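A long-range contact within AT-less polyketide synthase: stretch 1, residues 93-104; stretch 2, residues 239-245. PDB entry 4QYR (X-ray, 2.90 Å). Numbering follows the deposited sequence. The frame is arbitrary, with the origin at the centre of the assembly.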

ATOM      1  N   ARG A  93     -16.571  -5.540  -6.232  1.00 27.93           N
ATOM      2  CA  ARG A  93     -18.015  -5.336  -6.200  1.00 34.94           C
ATOM      3  C   ARG A  93     -18.521  -5.327  -4.771  1.00 37.04           C
ATOM      4  O   ARG A  93     -19.249  -4.423  -4.375  1.00 42.32           O
ATOM      5  N   LEU A  94     -18.124  -6.322  -3.987  1.00 35.54           N
ATOM      6  CA  LEU A  94     -18.550  -6.367  -2.596  1.00 34.54           C
ATOM      7  C   LEU A  94     -17.931  -5.239  -1.769  1.00 31.53           C
ATOM      8  O   LEU A  94     -18.527  -4.785  -0.799  1.00 34.38           O
ATOM      9  N   ALA A  95     -16.743  -4.787  -2.157  1.00 30.27           N
ATOM     10  CA  ALA A  95     -16.101  -3.659  -1.481  1.00 28.62           C
ATOM     11  C   ALA A  95     -16.992  -2.440  -1.567  1.00 28.26           C
ATOM     12  O   ALA A  95     -17.377  -1.872  -0.549  1.00 32.49           O
ATOM     13  N   LEU A  96     -17.329  -2.072  -2.795  1.00 26.57           N
ATOM     14  CA  LEU A  96     -18.253  -0.991  -3.080  1.00 27.68           C
ATOM     15  C   LEU A  96     -19.508  -1.064  -2.227  1.00 31.76           C
ATOM     16  O   LEU A  96     -19.938  -0.073  -1.634  1.00 31.46           O
ATOM     17  N   GLU A  97     -20.112  -2.239  -2.164  1.00 26.76           N
ATOM     18  CA  GLU A  97     -21.401  -2.292  -1.513  1.00 30.50           C
ATOM     19  C   GLU A  97     -21.239  -2.163  -0.014  1.00 29.33           C
ATOM     20  O   GLU A  97     -22.042  -1.532   0.661  1.00 29.09           O
ATOM     21  N   THR A  98     -20.182  -2.750   0.511  1.00 30.18           N
ATOM     22  CA  THR A  98     -19.996  -2.755   1.944  1.00 31.55           C
ATOM     23  C   THR A  98     -19.514  -1.388   2.421  1.00 33.04           C
ATOM     24  O   THR A  98     -19.925  -0.908   3.484  1.00 25.06           O
ATOM     25  N   VAL A  99     -18.675  -0.745   1.612  1.00 32.69           N
ATOM     26  CA  VAL A  99     -18.220   0.605   1.927  1.00 34.78           C
ATOM     27  C   VAL A  99     -19.414   1.541   1.982  1.00 39.89           C
ATOM     28  O   VAL A  99     -19.530   2.400   2.863  1.00 45.57           O
ATOM     29  N   TRP A 100     -20.321   1.357   1.038  1.00 35.22           N
ATOM     30  CA  TRP A 100     -21.524   2.150   1.026  1.00 31.99           C
ATOM     31  C   TRP A 100     -22.332   1.912   2.295  1.00 32.53           C
ATOM     32  O   TRP A 100     -22.830   2.851   2.927  1.00 33.67           O
ATOM     33  N   ALA A 101     -22.443   0.637   2.659  1.00 31.36           N
ATOM     34  CA  ALA A 101     -23.180   0.218   3.830  1.00 27.66           C
ATOM     35  C   ALA A 101     -22.624   0.856   5.099  1.00 29.10           C
ATOM     36  O   ALA A 101     -23.388   1.306   5.952  1.00 28.02           O
ATOM     37  N   ALA A 102     -21.300   0.886   5.225  1.00 26.08           N
ATOM     38  CA  ALA A 102     -20.654   1.514   6.372  1.00 25.78           C
ATOM     39  C   ALA A 102     -20.925   3.003   6.418  1.00 31.94           C
ATOM     40  O   ALA A 102     -21.205   3.558   7.481  1.00 36.35           O
ATOM     41  N   LEU A 103     -20.817   3.651   5.264  1.00 27.77           N
ATOM     42  CA  LEU A 103     -21.143   5.064   5.154  1.00 26.67           C
ATOM     43  C   LEU A 103     -22.531   5.358   5.700  1.00 33.97           C
ATOM     44  O   LEU A 103     -22.691   6.205   6.568  1.00 33.18           O
ATOM     45  N   GLU A 104     -23.537   4.651   5.206  1.00 34.31           N
ATOM     46  CA  GLU A 104     -24.890   4.818   5.717  1.00 33.60           C
ATOM     47  C   GLU A 104     -25.003   4.507   7.207  1.00 30.87           C
ATOM     48  O   GLU A 104     -25.615   5.264   7.939  1.00 34.34           O
ATOM     49  N   GLY A 239     -14.756 -12.801   3.249  1.00 34.55           N
ATOM     50  CA  GLY A 239     -15.192 -11.767   4.169  1.00 32.12           C
ATOM     51  C   GLY A 239     -14.977 -10.405   3.561  1.00 29.07           C
ATOM     52  O   GLY A 239     -14.070 -10.222   2.735  1.00 29.46           O
ATOM     53  N   VAL A 240     -15.817  -9.454   3.949  1.00 24.91           N
ATOM     54  CA  VAL A 240     -15.624  -8.082   3.514  1.00 25.14           C
ATOM     55  C   VAL A 240     -16.084  -7.135   4.614  1.00 29.39           C
ATOM     56  O   VAL A 240     -17.100  -7.368   5.265  1.00 34.06           O
ATOM     57  N   ALA A 241     -15.313  -6.080   4.849  1.00 30.10           N
ATOM     58  CA  ALA A 241     -15.609  -5.148   5.934  1.00 26.55           C
ATOM     59  C   ALA A 241     -15.082  -3.773   5.616  1.00 20.61           C
ATOM     60  O   ALA A 241     -14.104  -3.639   4.887  1.00 23.52           O
ATOM     61  N   ALA A 242     -15.729  -2.757   6.174  1.00 21.20           N
ATOM     62  CA  ALA A 242     -15.220  -1.385   6.130  1.00 23.78           C
ATOM     63  C   ALA A 242     -15.607  -0.637   7.399  1.00 25.49           C
ATOM     64  O   ALA A 242     -16.636  -0.914   8.030  1.00 25.29           O
ATOM     65  N   VAL A 243     -14.769   0.308   7.781  1.00 26.64           N
ATOM     66  CA  VAL A 243     -15.092   1.187   8.891  1.00 25.82           C
ATOM     67  C   VAL A 243     -14.812   2.624   8.499  1.00 27.67           C
ATOM     68  O   VAL A 243     -13.855   2.936   7.770  1.00 31.05           O
ATOM     69  N   LEU A 244     -15.670   3.500   8.977  1.00 24.85           N
ATOM     70  CA  LEU A 244     -15.505   4.911   8.765  1.00 22.38           C
ATOM     71  C   LEU A 244     -14.763   5.559   9.979  1.00 32.93           C
ATOM     72  O   LEU A 244     -15.134   5.345  11.131  1.00 38.07           O
ATOM     73  N   LEU A 245     -13.719   6.342   9.727  1.00 28.46           N
ATOM     74  CA  LEU A 245     -12.893   6.887  10.814  1.00 30.13           C
ATOM     75  C   LEU A 245     -12.877   8.420  10.857  1.00 30.99           C
ATOM     76  O   LEU A 245     -12.907   9.099   9.820  1.00 32.27           O
TER

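Stretch 2 is a strand that runs beside the helix of stretch 1 at 36°, with the axes 7.3 Å apart at closest approach. No hydrogen bond joins the two, so the contact rests on apolar packing. Gly239 has no side chain and makes no contact.

Val240 points toward the helix in the p rotamer and fits among Leu94, Ala95 and Thr98. Its CG1 lies 3.6 Å from Thr98 OG1 and 4.3 Å from Leu94 CD1. Its CG2 rests 3.8 Å from Leu94 O. Thr98 is in the m rotamer, which places its methyl near the strand backbone.

Ala241 points away, as strand alternation requires, yet its CA sits 3.9 Å from Thr98 CG2. Ala242 points back in. Its CB meets Val99 CG2 at 4.0 Å and Ala102 CB at 4.2 Å; Val99 is in the t rotamer. These small side chains accompany a close backbone approach, with Val99 CA and Ala242 CA 5.5 Å apart. Val243 points away again.

Leu244 points toward the helix with chi1 t and chi2 p. Its CD1 meets Leu103 CD2 at 4.0 Å. Leu103 starts away from the strand, but its m, t conformation brings the end of its side chain nearer. Leu245 is out of reach.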

ATOM      1  CB  ARG A  93     -18.753  -6.409  -7.004  1.00 34.60           C
ATOM      2  CG  ARG A  93     -18.144  -6.700  -8.362  1.00 33.54           C
ATOM      3  CD  ARG A  93     -19.144  -7.309  -9.270  1.00 33.27           C
ATOM      4  NE  ARG A  93     -18.525  -8.238 -10.202  1.00 34.36           N
ATOM      5  CZ  ARG A  93     -18.927  -9.494 -10.377  1.00 35.78           C
ATOM      6  NH1 ARG A  93     -19.942  -9.971  -9.672  1.00 40.57           N
ATOM      7  NH2 ARG A  93     -18.318 -10.272 -11.259  1.00 37.94           N
ATOM      8  CB  LEU A  94     -18.217  -7.717  -1.970  1.00 37.79           C
ATOM      9  CG  LEU A  94     -18.986  -8.940  -2.482  1.00 39.95           C
ATOM     10  CD1 LEU A  94     -19.272  -9.907  -1.332  1.00 38.32           C
ATOM     11  CD2 LEU A  94     -20.263  -8.540  -3.172  1.00 42.54           C
ATOM     12  CB  ALA A  95     -14.758  -3.370  -2.077  1.00 23.79           C
ATOM     13  CB  LEU A  96     -18.646  -1.022  -4.552  1.00 28.58           C
ATOM     14  CG  LEU A  96     -17.676  -0.408  -5.552  1.00 31.97           C
ATOM     15  CD1 LEU A  96     -18.096  -0.726  -6.990  1.00 32.07           C
ATOM     16  CD2 LEU A  96     -17.592   1.093  -5.327  1.00 32.11           C
ATOM     17  CB  GLU A  97     -22.135  -3.572  -1.863  1.00 34.62           C
ATOM     18  CG  GLU A  97     -22.828  -3.535  -3.200  1.00 41.45           C
ATOM     19  CD  GLU A  97     -23.721  -4.747  -3.403  1.00 55.88           C
ATOM     20  OE1 GLU A  97     -23.834  -5.572  -2.454  1.00 59.85           O
ATOM     21  OE2 GLU A  97     -24.305  -4.869  -4.508  1.00 59.73           O
ATOM     22  CB  THR A  98     -19.041  -3.882   2.345  1.00 30.28           C
ATOM     23  OG1 THR A  98     -19.752  -5.120   2.231  1.00 36.95           O
ATOM     24  CG2 THR A  98     -18.578  -3.726   3.769  1.00 28.69           C
ATOM     25  CB  VAL A  99     -17.217   1.126   0.901  1.00 23.56           C
ATOM     26  CG1 VAL A  99     -17.025   2.600   1.081  1.00 23.60           C
ATOM     27  CG2 VAL A  99     -15.903   0.435   1.076  1.00 22.84           C
ATOM     28  CB  TRP A 100     -22.345   1.816  -0.192  1.00 27.56           C
ATOM     29  CG  TRP A 100     -23.379   2.795  -0.403  1.00 32.32           C
ATOM     30  CD1 TRP A 100     -24.617   2.818   0.164  1.00 33.43           C
ATOM     31  CD2 TRP A 100     -23.290   3.945  -1.233  1.00 31.69           C
ATOM     32  NE1 TRP A 100     -25.314   3.914  -0.275  1.00 34.24           N
ATOM     33  CE2 TRP A 100     -24.521   4.621  -1.140  1.00 33.12           C
ATOM     34  CE3 TRP A 100     -22.293   4.466  -2.055  1.00 32.89           C
ATOM     35  CZ2 TRP A 100     -24.780   5.795  -1.840  1.00 33.15           C
ATOM     36  CZ3 TRP A 100     -22.551   5.629  -2.743  1.00 35.49           C
ATOM     37  CH2 TRP A 100     -23.789   6.286  -2.630  1.00 32.22           C
ATOM     38  CB  ALA A 101     -23.153  -1.286   3.936  1.00 29.50           C
ATOM     39  CB  ALA A 102     -19.188   1.279   6.337  1.00 24.74           C
ATOM     40  CB  LEU A 103     -21.039   5.521   3.704  1.00 34.86           C
ATOM     41  CG  LEU A 103     -19.628   5.846   3.218  1.00 33.92           C
ATOM     42  CD1 LEU A 103     -19.716   6.262   1.779  1.00 34.67           C
ATOM     43  CD2 LEU A 103     -18.986   6.940   4.054  1.00 25.96           C
ATOM     44  CB  GLU A 104     -25.849   3.954   4.916  1.00 40.05           C
ATOM     45  CG  GLU A 104     -25.913   4.404   3.472  1.00 52.17           C
ATOM     46  CD  GLU A 104     -27.021   3.734   2.681  1.00 62.61           C
ATOM     47  OE1 GLU A 104     -27.278   2.532   2.934  1.00 64.61           O
ATOM     48  OE2 GLU A 104     -27.626   4.413   1.805  1.00 67.39           O
ATOM     49  CB  VAL A 240     -16.376  -7.821   2.208  1.00 26.61           C
ATOM     50  CG1 VAL A 240     -17.847  -8.154   2.379  1.00 24.75           C
ATOM     51  CG2 VAL A 240     -16.170  -6.395   1.715  1.00 20.06           C
ATOM     52  CB  ALA A 241     -14.997  -5.642   7.236  1.00 30.22           C
ATOM     53  CB  ALA A 242     -15.741  -0.655   4.927  1.00 18.01           C
ATOM     54  CB  VAL A 243     -14.281   0.851  10.147  1.00 24.84           C
ATOM     55  CG1 VAL A 243     -14.582  -0.546  10.607  1.00 24.37           C
ATOM     56  CG2 VAL A 243     -12.791   1.024   9.873  1.00 22.47           C
ATOM     57  CB  LEU A 244     -16.883   5.514   8.516  1.00 20.23           C
ATOM     58  CG  LEU A 244     -16.890   6.977   8.118  1.00 33.52           C
ATOM     59  CD1 LEU A 244     -16.150   7.202   6.811  1.00 35.42           C
ATOM     60  CD2 LEU A 244     -18.316   7.446   8.023  1.00 37.68           C
ATOM     61  CB  LEU A 245     -11.455   6.355  10.697  1.00 25.30           C
ATOM     62  CG  LEU A 245     -11.415   4.826  10.694  1.00 23.83           C
ATOM     63  CD1 LEU A 245     -10.227   4.330   9.917  1.00 25.46           C
ATOM     64  CD2 LEU A 245     -11.358   4.324  12.122  1.00 24.19           C
TER